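Phenylalanine/tyrosine ammonia-lyase (Rhodosporidium toruloides, PDB 1Y2M) catalyses the non-oxidative deamination of L-phenylalanine and L-tyrosine to trans-cinnamate and p-coumarate, the step that commits carbon to the phenylpropanoid pathway. Local coordinates at residues T300-V305 and Y657-T662; V203-T208 and S509-T514; L555-F560 and N568-L573; L69-S74 and K78-R83. One frame throughout, in Å; residues are numbered along the deposited sequence.

Contact 1 of 4, residues T300-V305 and Y657-T662; sequences TVEAMV and YLSPRT
Glu-302, in the last turn of helix 273-303, makes a buried carboxylate-to-loop contact with Leu-658, Ser-659 and Thr-662, in the connection leading into helix 662-672. The first of these helices is a long member of the largely helical PAL/histidase fold, and it finishes here in a Schellman motif, with Val-305 at positive phi. The acid chain runs extended beyond CG and bridges backbones whose nearest CA atoms, those of Glu-302 and Leu-658, are 7.5 Å apart. Its two oxygens take different donors. Ser-659 N lies 3.0 Å from Glu-302 OE2, and its N-H points nearly straight (163°) at the syn lone pair. Thr-662 OG1 donates to Glu-302 OE1 over 2.7 Å, again on the syn side but 17° out of the carboxylate plane. A chi1 of 57° places that hydroxyl between the backbone N and carbonyl carbon of Thr-662, where it faces the acid as the two side chains pass in opposite directions. Ser-339 OG adds a further bond to OE2, whereas Ser-659 OG is engaged by the carbonyls of Leu-335 and Glu-337. Three hydrogen bonds thus reach the buried carboxylate. Leu-658 brings its CD2 methyl alongside, 3.7 Å from Glu-302 OE1.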
loop_
_atom_site.group_PDB
_atom_site.type_symbol
_atom_site.label_atom_id
_atom_site.label_comp_id
_atom_site.label_asym_id
_atom_site.label_seq_id
_atom_site.Cartn_x
_atom_site.Cartn_y
_atom_site.Cartn_z
ATOM N N THR B 300 23.839 8.123 19.742
ATOM C CA THR B 300 22.907 9.262 19.889
ATOM C C THR B 300 22.610 9.582 21.351
ATOM O O THR B 300 22.486 10.752 21.730
ATOM C CB THR B 300 21.632 9.055 19.060
ATOM O OG1 THR B 300 21.963 8.771 17.678
ATOM C CG2 THR B 300 20.736 10.292 19.099
ATOM N N VAL B 301 22.431 8.564 22.194
ATOM C CA VAL B 301 22.220 8.838 23.616
ATOM C C VAL B 301 23.449 9.622 24.103
ATOM O O VAL B 301 23.320 10.600 24.850
ATOM C CB VAL B 301 22.028 7.531 24.437
ATOM C CG1 VAL B 301 22.046 7.809 25.931
ATOM C CG2 VAL B 301 20.720 6.790 24.049
ATOM N N GLU B 302 24.640 9.211 23.663
ATOM C CA GLU B 302 25.861 9.918 24.078
ATOM C C GLU B 302 25.883 11.376 23.576
ATOM O O GLU B 302 26.059 12.308 24.341
ATOM C CB GLU B 302 27.107 9.156 23.612
ATOM C CG GLU B 302 27.270 7.822 24.303
ATOM C CD GLU B 302 28.623 7.191 23.958
ATOM O OE1 GLU B 302 28.742 6.741 22.807
ATOM O OE2 GLU B 302 29.577 7.175 24.803
ATOM N N ALA B 303 25.612 11.591 22.287
ATOM C CA ALA B 303 25.626 12.945 21.732
ATOM C C ALA B 303 24.569 13.831 22.405
ATOM O O ALA B 303 24.770 15.005 22.563
ATOM C CB ALA B 303 25.367 12.921 20.254
HETATM N N MSE B 304 23.452 13.234 22.818
HETATM C CA MSE B 304 22.334 13.982 23.429
HETATM C C MSE B 304 22.480 14.107 24.935
HETATM O O MSE B 304 21.615 14.647 25.575
HETATM C CB MSE B 304 21.030 13.278 23.105
HETATM C CG MSE B 304 20.684 13.273 21.634
HETATM SE SE MSE B 304 19.894 15.060 21.199
HETATM C CE MSE B 304 18.116 14.920 22.107
ATOM N N VAL B 305 23.601 13.637 25.478
ATOM C CA VAL B 305 23.808 13.509 26.931
ATOM C C VAL B 305 22.526 12.966 27.582
ATOM O O VAL B 305 22.021 13.470 28.602
ATOM C CB VAL B 305 24.362 14.800 27.575
ATOM C CG1 VAL B 305 24.636 14.613 29.036
ATOM C CG2 VAL B 305 25.709 15.094 26.958
ATOM N N TYR B 657 35.653 10.755 26.453
ATOM C CA TYR B 657 34.331 10.635 26.996
ATOM C C TYR B 657 33.536 9.488 26.433
ATOM O O TYR B 657 32.598 9.039 27.072
ATOM C CB TYR B 657 33.562 11.930 26.746
ATOM C CG TYR B 657 34.251 13.161 27.292
ATOM C CD1 TYR B 657 34.337 13.392 28.661
ATOM C CD2 TYR B 657 34.814 14.090 26.436
ATOM C CE1 TYR B 657 34.980 14.528 29.157
ATOM C CE2 TYR B 657 35.486 15.201 26.914
ATOM C CZ TYR B 657 35.562 15.417 28.262
ATOM O OH TYR B 657 36.215 16.545 28.715
ATOM N N LEU B 658 33.866 9.045 25.214
ATOM C CA LEU B 658 33.094 7.971 24.597
ATOM C C LEU B 658 33.220 6.709 25.426
ATOM O O LEU B 658 34.267 6.458 26.033
ATOM C CB LEU B 658 33.613 7.662 23.203
ATOM C CG LEU B 658 33.205 8.666 22.149
ATOM C CD1 LEU B 658 34.107 8.553 20.970
ATOM C CD2 LEU B 658 31.842 8.444 21.745
ATOM N N SER B 659 32.178 5.878 25.369
ATOM C CA SER B 659 32.281 4.484 25.811
ATOM C C SER B 659 33.414 3.834 25.124
ATOM O O SER B 659 33.616 4.112 23.965
ATOM C CB SER B 659 31.061 3.652 25.397
ATOM O OG SER B 659 30.111 3.803 26.401
ATOM N N PRO B 660 34.093 2.880 25.791
ATOM C CA PRO B 660 35.108 2.149 25.049
ATOM C C PRO B 660 34.602 1.405 23.819
ATOM O O PRO B 660 35.369 1.187 22.886
ATOM C CB PRO B 660 35.657 1.153 26.078
ATOM C CG PRO B 660 34.666 1.088 27.141
ATOM C CD PRO B 660 34.044 2.457 27.196
ATOM N N ARG B 661 33.336 0.984 23.851
ATOM C CA ARG B 661 32.747 0.215 22.763
ATOM C C ARG B 661 32.305 1.132 21.658
ATOM O O ARG B 661 32.386 0.784 20.486
ATOM C CB ARG B 661 31.601 -0.695 23.251
ATOM C CG ARG B 661 32.095 -1.855 24.093
ATOM C CD ARG B 661 30.989 -2.733 24.598
ATOM N NE ARG B 661 31.511 -3.812 25.439
ATOM C CZ ARG B 661 31.951 -4.994 24.999
ATOM N NH1 ARG B 661 31.913 -5.318 23.711
ATOM N NH2 ARG B 661 32.401 -5.887 25.869
ATOM N N THR B 662 31.783 2.301 21.991
ATOM C CA THR B 662 31.348 3.188 20.897
ATOM C C THR B 662 32.553 3.888 20.254
ATOM O O THR B 662 32.488 4.296 19.093
ATOM C CB THR B 662 30.310 4.238 21.306
ATOM O OG1 THR B 662 30.799 5.038 22.370
ATOM C CG2 THR B 662 28.979 3.600 21.749
#

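Contact 2 of 4, residues V203-T208 and S509-T514; sequences VPLRGT and SARRTT
The backbones of Leu-205 and Arg-511 stay well separated, 9.1 Å between their CA atoms, where the loop 203-208 runs past helix 506-560, and long side chains span the interval. Arg-511 does most of the bridging. Its chain bends at chi3 (44°), which turns the guanidinium so that one face lies against the loop; CG of Leu-205 and CG of Arg-206 both sit over this face. Leu-205 touches with its branched end, CD1 being 3.5 Å from Arg-511 CD and CG 3.7 Å from Arg-511 NE. Arg-206, extended from CG to NE, comes across at about a right angle. The two guanidinium planes are 84° apart, and Arg-206 NE lies 3.5 Å from Arg-511 NH2. A water ties the backbone of the loop to the helix: it donates to Leu-205 O at 2.8 Å and accepts from Arg-511 NH1 at 2.9 Å.

The proximity of the two arginines is consistent with the acidic partners on the second subunit. Its Glu-480 forms salt bridges with Arg-206, Arg-511 and Arg-512, and its Glu-515 does so with Arg-206 and Arg-512. The contact therefore belongs to a subunit interface of the homotetramer, one in which loop and helix jointly present a basic surface to acidic groups of another chain. Apolar carbons laid over the Arg-511 guanidinium, together with the bridging water, probably limit its turning, while the two carboxylates of the second subunit, each shared among these arginines, probably balance the local positive charge.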
loop_
_atom_site.group_PDB
_atom_site.type_symbol
_atom_site.label_atom_id
_atom_site.label_comp_id
_atom_site.label_asym_id
_atom_site.label_seq_id
_atom_site.Cartn_x
_atom_site.Cartn_y
_atom_site.Cartn_z
ATOM N N VAL B 203 21.221 -13.488 -16.468
ATOM C CA VAL B 203 19.854 -13.929 -16.303
ATOM C C VAL B 203 18.978 -12.686 -16.193
ATOM O O VAL B 203 19.344 -11.741 -15.528
ATOM C CB VAL B 203 19.761 -14.745 -14.973
ATOM C CG1 VAL B 203 18.336 -15.236 -14.680
ATOM C CG2 VAL B 203 20.752 -15.905 -14.937
ATOM N N PRO B 204 17.828 -12.681 -16.861
ATOM C CA PRO B 204 16.930 -11.524 -16.719
ATOM C C PRO B 204 16.522 -11.267 -15.263
ATOM O O PRO B 204 16.298 -12.187 -14.501
ATOM C CB PRO B 204 15.685 -11.950 -17.537
ATOM C CG PRO B 204 16.229 -12.942 -18.531
ATOM C CD PRO B 204 17.283 -13.711 -17.763
ATOM N N LEU B 205 16.334 -9.997 -14.934
ATOM C CA LEU B 205 15.945 -9.555 -13.591
ATOM C C LEU B 205 14.527 -9.989 -13.318
ATOM O O LEU B 205 14.157 -10.400 -12.207
ATOM C CB LEU B 205 15.971 -8.037 -13.520
ATOM C CG LEU B 205 15.595 -7.401 -12.184
ATOM C CD1 LEU B 205 16.467 -7.912 -11.077
ATOM C CD2 LEU B 205 15.720 -5.929 -12.280
ATOM N N ARG B 206 13.696 -9.830 -14.342
ATOM C CA ARG B 206 12.251 -10.018 -14.189
ATOM C C ARG B 206 11.673 -11.147 -15.037
ATOM O O ARG B 206 12.224 -11.521 -16.081
ATOM C CB ARG B 206 11.515 -8.719 -14.524
ATOM C CG ARG B 206 11.865 -7.551 -13.692
ATOM C CD ARG B 206 10.948 -6.349 -14.016
ATOM N NE ARG B 206 11.132 -5.192 -13.160
ATOM C CZ ARG B 206 11.878 -4.130 -13.440
ATOM N NH1 ARG B 206 12.583 -4.047 -14.566
ATOM N NH2 ARG B 206 11.879 -3.084 -12.625
ATOM N N GLY B 207 10.501 -11.629 -14.599
ATOM C CA GLY B 207 9.745 -12.580 -15.347
ATOM C C GLY B 207 9.252 -13.771 -14.562
ATOM O O GLY B 207 8.396 -14.475 -15.056
ATOM N N THR B 208 9.819 -14.009 -13.370
ATOM C CA THR B 208 9.332 -15.114 -12.545
ATOM C C THR B 208 8.291 -14.623 -11.538
ATOM O O THR B 208 8.368 -13.490 -11.027
ATOM C CB THR B 208 10.463 -15.830 -11.815
ATOM O OG1 THR B 208 9.918 -16.988 -11.154
ATOM C CG2 THR B 208 11.141 -14.950 -10.809
ATOM N N SER B 509 9.500 -9.799 -4.237
ATOM C CA SER B 509 9.582 -9.324 -2.840
ATOM C C SER B 509 11.064 -9.139 -2.413
ATOM O O SER B 509 11.412 -8.105 -1.802
ATOM C CB SER B 509 8.823 -10.260 -1.895
ATOM O OG SER B 509 8.674 -9.618 -0.644
ATOM N N ALA B 510 11.925 -10.130 -2.716
ATOM C CA ALA B 510 13.353 -10.074 -2.356
ATOM C C ALA B 510 14.046 -8.842 -2.947
ATOM O O ALA B 510 14.904 -8.175 -2.322
ATOM C CB ALA B 510 14.025 -11.339 -2.714
ATOM N N ARG B 511 13.676 -8.540 -4.198
ATOM C CA ARG B 511 14.196 -7.365 -4.889
ATOM C C ARG B 511 13.828 -6.111 -4.155
ATOM O O ARG B 511 14.692 -5.217 -3.964
ATOM C CB ARG B 511 13.725 -7.317 -6.334
ATOM C CG ARG B 511 14.470 -8.285 -7.280
ATOM C CD ARG B 511 13.923 -8.358 -8.677
ATOM N NE ARG B 511 13.636 -7.012 -9.118
ATOM C CZ ARG B 511 12.502 -6.579 -9.653
ATOM N NH1 ARG B 511 11.463 -7.390 -9.899
ATOM N NH2 ARG B 511 12.409 -5.284 -9.878
ATOM N N ARG B 512 12.566 -6.022 -3.741
ATOM C CA ARG B 512 12.156 -4.801 -3.038
ATOM C C ARG B 512 12.836 -4.700 -1.684
ATOM O O ARG B 512 13.287 -3.608 -1.279
ATOM C CB ARG B 512 10.622 -4.729 -2.929
ATOM C CG ARG B 512 9.882 -4.634 -4.234
ATOM C CD ARG B 512 10.396 -3.471 -5.073
ATOM N NE ARG B 512 9.609 -3.302 -6.282
ATOM C CZ ARG B 512 10.040 -2.868 -7.438
ATOM N NH1 ARG B 512 11.361 -2.750 -7.708
ATOM N NH2 ARG B 512 9.131 -2.718 -8.411
ATOM N N THR B 513 12.988 -5.819 -0.980
ATOM C CA THR B 513 13.667 -5.763 0.329
ATOM C C THR B 513 15.161 -5.392 0.143
ATOM O O THR B 513 15.711 -4.715 0.989
ATOM C CB THR B 513 13.505 -7.113 1.040
ATOM O OG1 THR B 513 12.100 -7.383 1.129
ATOM C CG2 THR B 513 14.202 -7.096 2.407
ATOM N N THR B 514 15.824 -5.842 -0.953
ATOM C CA THR B 514 17.197 -5.486 -1.251
ATOM C C THR B 514 17.291 -3.994 -1.461
ATOM O O THR B 514 18.255 -3.367 -0.994
ATOM C CB THR B 514 17.665 -6.268 -2.484
ATOM O OG1 THR B 514 17.635 -7.686 -2.207
ATOM C CG2 THR B 514 19.041 -5.859 -2.863
HETATM O O HOH W 1 11.939 -10.211 -10.436
#

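Contact 3 of 4, residues L555-F560 and N568-L573; sequences LIDQHF and NLRDEL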
loop_
_atom_site.group_PDB
_atom_site.type_symbol
_atom_site.label_atom_id
_atom_site.label_comp_id
_atom_site.label_asym_id
_atom_site.label_seq_id
_atom_site.Cartn_x
_atom_site.Cartn_y
_atom_site.Cartn_z
ATOM N N LEU B 555 36.118 35.263 38.036
ATOM C CA LEU B 555 35.637 36.594 37.639
ATOM C C LEU B 555 34.682 37.154 38.679
ATOM O O LEU B 555 34.711 38.341 38.977
ATOM C CB LEU B 555 34.965 36.550 36.265
ATOM C CG LEU B 555 35.947 36.562 35.088
ATOM C CD1 LEU B 555 35.278 36.066 33.813
ATOM C CD2 LEU B 555 36.576 37.940 34.890
ATOM N N ILE B 556 33.819 36.295 39.214
ATOM C CA ILE B 556 32.931 36.683 40.316
ATOM C C ILE B 556 33.756 37.156 41.520
ATOM O O ILE B 556 33.435 38.154 42.177
ATOM C CB ILE B 556 31.994 35.518 40.703
ATOM C CG1 ILE B 556 30.808 35.432 39.738
ATOM C CG2 ILE B 556 31.495 35.640 42.126
ATOM C CD1 ILE B 556 29.885 34.254 40.022
ATOM N N ASP B 557 34.827 36.440 41.832
ATOM C CA ASP B 557 35.666 36.864 42.963
ATOM C C ASP B 557 36.345 38.188 42.704
ATOM O O ASP B 557 36.382 39.080 43.574
ATOM C CB ASP B 557 36.732 35.818 43.277
ATOM C CG ASP B 557 36.173 34.632 43.991
ATOM O OD1 ASP B 557 35.069 34.753 44.574
ATOM O OD2 ASP B 557 36.851 33.587 43.995
ATOM N N GLN B 558 36.902 38.317 41.512
ATOM C CA GLN B 558 37.602 39.509 41.136
ATOM C C GLN B 558 36.685 40.728 41.166
ATOM O O GLN B 558 37.080 41.786 41.685
ATOM C CB GLN B 558 38.207 39.344 39.761
ATOM C CG GLN B 558 38.961 40.559 39.253
ATOM C CD GLN B 558 39.486 40.384 37.823
ATOM O OE1 GLN B 558 39.066 39.476 37.089
ATOM N NE2 GLN B 558 40.406 41.268 37.422
ATOM N N HIS B 559 35.472 40.584 40.643
ATOM C CA HIS B 559 34.584 41.743 40.487
ATOM C C HIS B 559 33.792 42.058 41.735
ATOM O O HIS B 559 33.593 43.220 42.062
ATOM C CB HIS B 559 33.672 41.566 39.249
ATOM C CG HIS B 559 34.413 41.733 37.966
ATOM N ND1 HIS B 559 34.477 42.931 37.297
ATOM C CD2 HIS B 559 35.229 40.888 37.296
ATOM C CE1 HIS B 559 35.238 42.797 36.226
ATOM N NE2 HIS B 559 35.713 41.568 36.204
ATOM N N PHE B 560 33.329 41.018 42.421
ATOM C CA PHE B 560 32.362 41.161 43.482
ATOM C C PHE B 560 32.851 40.718 44.843
ATOM O O PHE B 560 32.168 40.948 45.832
ATOM C CB PHE B 560 31.128 40.332 43.161
ATOM C CG PHE B 560 30.517 40.610 41.799
ATOM C CD1 PHE B 560 30.473 41.905 41.261
ATOM C CD2 PHE B 560 29.985 39.569 41.062
ATOM C CE1 PHE B 560 29.878 42.131 40.010
ATOM C CE2 PHE B 560 29.409 39.805 39.843
ATOM C CZ PHE B 560 29.341 41.077 39.335
ATOM N N ASN B 568 27.058 35.889 53.431
ATOM C CA ASN B 568 26.872 34.529 52.998
ATOM C C ASN B 568 26.239 34.534 51.614
ATOM O O ASN B 568 25.367 33.708 51.314
ATOM C CB ASN B 568 26.019 33.771 54.027
ATOM C CG ASN B 568 25.941 32.304 53.735
ATOM O OD1 ASN B 568 26.887 31.723 53.173
ATOM N ND2 ASN B 568 24.794 31.691 54.050
ATOM N N LEU B 569 26.773 35.405 50.740
ATOM C CA LEU B 569 26.237 35.555 49.359
ATOM C C LEU B 569 26.999 34.820 48.256
ATOM O O LEU B 569 26.461 34.614 47.163
ATOM C CB LEU B 569 26.196 37.031 48.957
ATOM C CG LEU B 569 25.348 37.928 49.836
ATOM C CD1 LEU B 569 25.596 39.371 49.480
ATOM C CD2 LEU B 569 23.917 37.532 49.653
ATOM N N ARG B 570 28.231 34.399 48.523
ATOM C CA ARG B 570 29.078 33.833 47.450
ATOM C C ARG B 570 28.611 32.476 46.915
ATOM O O ARG B 570 28.483 32.292 45.694
ATOM C CB ARG B 570 30.528 33.773 47.886
ATOM C CG ARG B 570 31.453 33.213 46.817
ATOM C CD ARG B 570 32.886 33.564 47.153
ATOM N NE ARG B 570 33.890 32.948 46.270
ATOM C CZ ARG B 570 34.345 31.697 46.386
ATOM N NH1 ARG B 570 33.832 30.847 47.270
ATOM N NH2 ARG B 570 35.286 31.273 45.560
ATOM N N ASP B 571 28.385 31.508 47.806
ATOM C CA ASP B 571 27.811 30.208 47.409
ATOM C C ASP B 571 26.555 30.402 46.598
ATOM O O ASP B 571 26.408 29.842 45.519
ATOM C CB ASP B 571 27.413 29.385 48.636
ATOM C CG ASP B 571 28.464 28.425 49.058
ATOM O OD1 ASP B 571 29.650 28.673 48.718
ATOM O OD2 ASP B 571 28.085 27.440 49.756
ATOM N N GLU B 572 25.632 31.190 47.135
ATOM C CA GLU B 572 24.369 31.411 46.455
ATOM C C GLU B 572 24.597 31.996 45.051
ATOM O O GLU B 572 23.953 31.587 44.077
ATOM C CB GLU B 572 23.487 32.364 47.266
ATOM C CG GLU B 572 22.090 32.493 46.719
ATOM C CD GLU B 572 21.231 33.570 47.376
ATOM O OE1 GLU B 572 21.664 34.225 48.366
ATOM O OE2 GLU B 572 20.098 33.752 46.881
ATOM N N LEU B 573 25.489 32.985 44.970
ATOM C CA LEU B 573 25.675 33.673 43.692
ATOM C C LEU B 573 26.249 32.740 42.635
ATOM O O LEU B 573 25.798 32.714 41.480
ATOM C CB LEU B 573 26.598 34.879 43.825
ATOM C CG LEU B 573 26.730 35.698 42.520
ATOM C CD1 LEU B 573 25.389 36.350 42.178
ATOM C CD2 LEU B 573 27.805 36.740 42.566
#
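Arg-570 NE donates to Asp-557 OD1 over 2.7 Å, the shortest polar bond between residues 555-560 and 568-573 and one half of a side-on, two-nitrogen salt bridge. The other half runs from Arg-570 NH2 to Asp-557 OD2 at 3.2 Å. Both carboxylate oxygens use their syn lone pairs, and both bonds are fairly straight, 165° at NE and 158° at NH2. Carboxylate and guanidinium are nearly coplanar, with 16° between their planes, so the acid meets the edge of the arginine and not its face. Arg-570 reaches across with CG anti to its own backbone nitrogen and the chain extended as far as NE, bringing its flat end level with Asp-557. Two bonds to one flat group should resist rotation of either, although Arg-570 is exposed and Asp-557 partly so.

Deeper in, the interaction is apolar. A single methyl of Leu-573, CD2, touches two side chains of the preceding helix, 3.9 Å from Ile-556 CG2 and also 3.9 Å from Phe-560 CD2. Leucine and phenylalanine chains cross at about a right angle.

Together the bridge and the methyl contacts join the C-terminal end of helix 506-560 to the first turn of helix 570-587, two consecutive helices linked by a short connection far from the chain's centre. Helix 619-646 packs against the same end through Trp-625, which touches Ile-556 and meets the ring of Phe-560, while Val-608 and Val-611 of helix 593-611 cover Phe-560 and Leu-573 respectively.

Contact 4 of 4, residues L69-S74 and K78-R83; sequences LGDVVS and KGRPVR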
loop_
_atom_site.group_PDB
_atom_site.type_symbol
_atom_site.label_atom_id
_atom_site.label_comp_id
_atom_site.label_asym_id
_atom_site.label_seq_id
_atom_site.Cartn_x
_atom_site.Cartn_y
_atom_site.Cartn_z
ATOM N N LEU B 69 23.368 -20.090 6.144
ATOM C CA LEU B 69 23.236 -18.863 5.412
ATOM C C LEU B 69 24.534 -18.093 5.267
ATOM O O LEU B 69 24.816 -17.500 4.206
ATOM C CB LEU B 69 22.125 -17.997 6.017
ATOM C CG LEU B 69 20.729 -18.617 6.103
ATOM C CD1 LEU B 69 19.734 -17.567 6.495
ATOM C CD2 LEU B 69 20.437 -19.219 4.766
ATOM N N GLY B 70 25.380 -18.158 6.297
ATOM C CA GLY B 70 26.728 -17.610 6.164
ATOM C C GLY B 70 27.510 -18.267 5.038
ATOM O O GLY B 70 28.224 -17.576 4.310
ATOM N N ASP B 71 27.359 -19.591 4.890
ATOM C CA ASP B 71 28.015 -20.344 3.814
ATOM C C ASP B 71 27.535 -19.827 2.471
ATOM O O ASP B 71 28.337 -19.624 1.546
ATOM C CB ASP B 71 27.615 -21.803 3.853
ATOM C CG ASP B 71 28.226 -22.598 4.983
ATOM O OD1 ASP B 71 29.371 -22.303 5.422
ATOM O OD2 ASP B 71 27.568 -23.622 5.372
ATOM N N VAL B 72 26.210 -19.619 2.357
ATOM C CA VAL B 72 25.628 -19.139 1.084
ATOM C C VAL B 72 26.243 -17.798 0.690
ATOM O O VAL B 72 26.710 -17.596 -0.444
ATOM C CB VAL B 72 24.089 -19.045 1.147
ATOM C CG1 VAL B 72 23.548 -18.262 -0.044
ATOM C CG2 VAL B 72 23.428 -20.442 1.259
ATOM N N VAL B 73 26.289 -16.891 1.657
ATOM C CA VAL B 73 26.870 -15.562 1.394
ATOM C C VAL B 73 28.357 -15.707 1.013
ATOM O O VAL B 73 28.827 -15.044 0.098
ATOM C CB VAL B 73 26.726 -14.640 2.601
ATOM C CG1 VAL B 73 27.460 -13.279 2.339
ATOM C CG2 VAL B 73 25.263 -14.370 2.892
ATOM N N SER B 74 29.097 -16.577 1.691
ATOM C CA SER B 74 30.524 -16.761 1.331
ATOM C C SER B 74 30.722 -17.213 -0.104
ATOM O O SER B 74 31.621 -16.737 -0.810
ATOM C CB SER B 74 31.243 -17.705 2.280
ATOM O OG SER B 74 30.740 -19.040 2.260
ATOM N N LYS B 78 31.955 -13.946 -1.766
ATOM C CA LYS B 78 33.382 -13.990 -1.418
ATOM C C LYS B 78 34.230 -14.982 -2.207
ATOM O O LYS B 78 35.394 -15.255 -1.858
ATOM C CB LYS B 78 33.583 -14.271 0.077
ATOM C CG LYS B 78 32.752 -13.438 1.027
ATOM C CD LYS B 78 33.220 -12.030 1.067
ATOM C CE LYS B 78 32.474 -11.226 2.123
ATOM N NZ LYS B 78 33.207 -9.971 2.358
ATOM N N GLY B 79 33.667 -15.521 -3.282
ATOM C CA GLY B 79 34.401 -16.432 -4.144
ATOM C C GLY B 79 34.837 -17.746 -3.533
ATOM O O GLY B 79 35.752 -18.399 -4.044
ATOM N N ARG B 80 34.172 -18.178 -2.476
ATOM C CA ARG B 80 34.539 -19.421 -1.840
ATOM C C ARG B 80 34.338 -20.597 -2.754
ATOM O O ARG B 80 33.291 -20.668 -3.416
ATOM C CB ARG B 80 33.664 -19.667 -0.639
ATOM C CG ARG B 80 34.124 -20.857 0.186
ATOM C CD ARG B 80 33.262 -20.896 1.372
ATOM N NE ARG B 80 33.593 -21.980 2.296
ATOM C CZ ARG B 80 32.822 -22.278 3.330
ATOM N NH1 ARG B 80 31.730 -21.533 3.590
ATOM N NH2 ARG B 80 33.145 -23.291 4.111
ATOM N N PRO B 81 35.316 -21.514 -2.822
ATOM C CA PRO B 81 35.131 -22.688 -3.676
ATOM C C PRO B 81 33.975 -23.542 -3.168
ATOM O O PRO B 81 33.763 -23.614 -1.963
ATOM C CB PRO B 81 36.433 -23.463 -3.515
ATOM C CG PRO B 81 37.407 -22.491 -3.027
ATOM C CD PRO B 81 36.640 -21.517 -2.188
ATOM N N VAL B 82 33.279 -24.224 -4.063
ATOM C CA VAL B 82 32.104 -25.011 -3.711
ATOM C C VAL B 82 32.231 -26.359 -4.410
ATOM O O VAL B 82 32.616 -26.422 -5.589
ATOM C CB VAL B 82 30.796 -24.290 -4.133
ATOM C CG1 VAL B 82 29.569 -25.145 -3.889
ATOM C CG2 VAL B 82 30.679 -22.963 -3.454
ATOM N N ARG B 83 31.948 -27.438 -3.690
ATOM C CA ARG B 83 31.845 -28.754 -4.310
ATOM C C ARG B 83 30.792 -29.635 -3.617
ATOM O O ARG B 83 30.484 -29.466 -2.444
ATOM C CB ARG B 83 33.222 -29.470 -4.278
ATOM C CG ARG B 83 34.275 -28.893 -5.242
ATOM C CD ARG B 83 35.687 -29.439 -4.958
ATOM N NE ARG B 83 36.462 -29.790 -6.155
ATOM C CZ ARG B 83 36.233 -30.866 -6.920
ATOM N NH1 ARG B 83 35.218 -31.689 -6.656
ATOM N NH2 ARG B 83 37.007 -31.112 -7.978
HETATM O O HOH W 2 31.116 -24.090 6.121
#
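Arg-80 runs back alongside helix 69-77 to reach Ser-74 and Asp-71. Its CG stands opposite the backbone nitrogen (chi1 -172°), and the chain continues extended to NE, which carries NH1 to both partners. Ser-74 OG lies 3.0 Å from Arg-80 NH1, in the guanidinium plane. The serine rotamer, with OG between backbone N and carbonyl carbon (chi1 64°), also lets this hydroxyl donate to Asp-71 O at 2.6 Å, so OG is held from two directions. Asp-71 OD1 accepts from Arg-80 NH1 at 3.1 Å, but the donor approaches from above the carboxylate, 38° out of its plane. A water makes a second link between the same two groups, donating to Asp-71 OD1 at 2.6 Å and accepting from Arg-80 NH2 at 3.0 Å. This is the helix-to-strand turn of a beta-alpha-beta unit in which strands 60-62 and 82-84 lie parallel; Arg-80 NE bonds to Ser-58 O, just ahead of the first strand. The helix C-terminus is closed through Ser-74 O, which receives Lys-78 N at 3.0 Å and, weakly, Arg-80 N. Lys-78 lays its CB 3.3 Å from Ser-74 O, then bends at chi2 and leads its ammonium end away.

Along the chain contact 4 closes first; contact 2 then opens but closes only after contact 1 has begun, so these two interleave, and contact 3 falls wholly between the two segments of contact 1. Contacts 2 and 4 are neighbours, their centres 21 Å apart, whereas contacts 2 and 3 use the same helix, 506-560, with centres 72 Å apart. That helix thus runs from a subunit interface to a remote helical tip. Contact 1, with its centre 40 Å from that of contact 2 and 35 Å from that of contact 3, joins helix 273-303 to the later part of the chain. The spread fits an elongated, largely helical subunit.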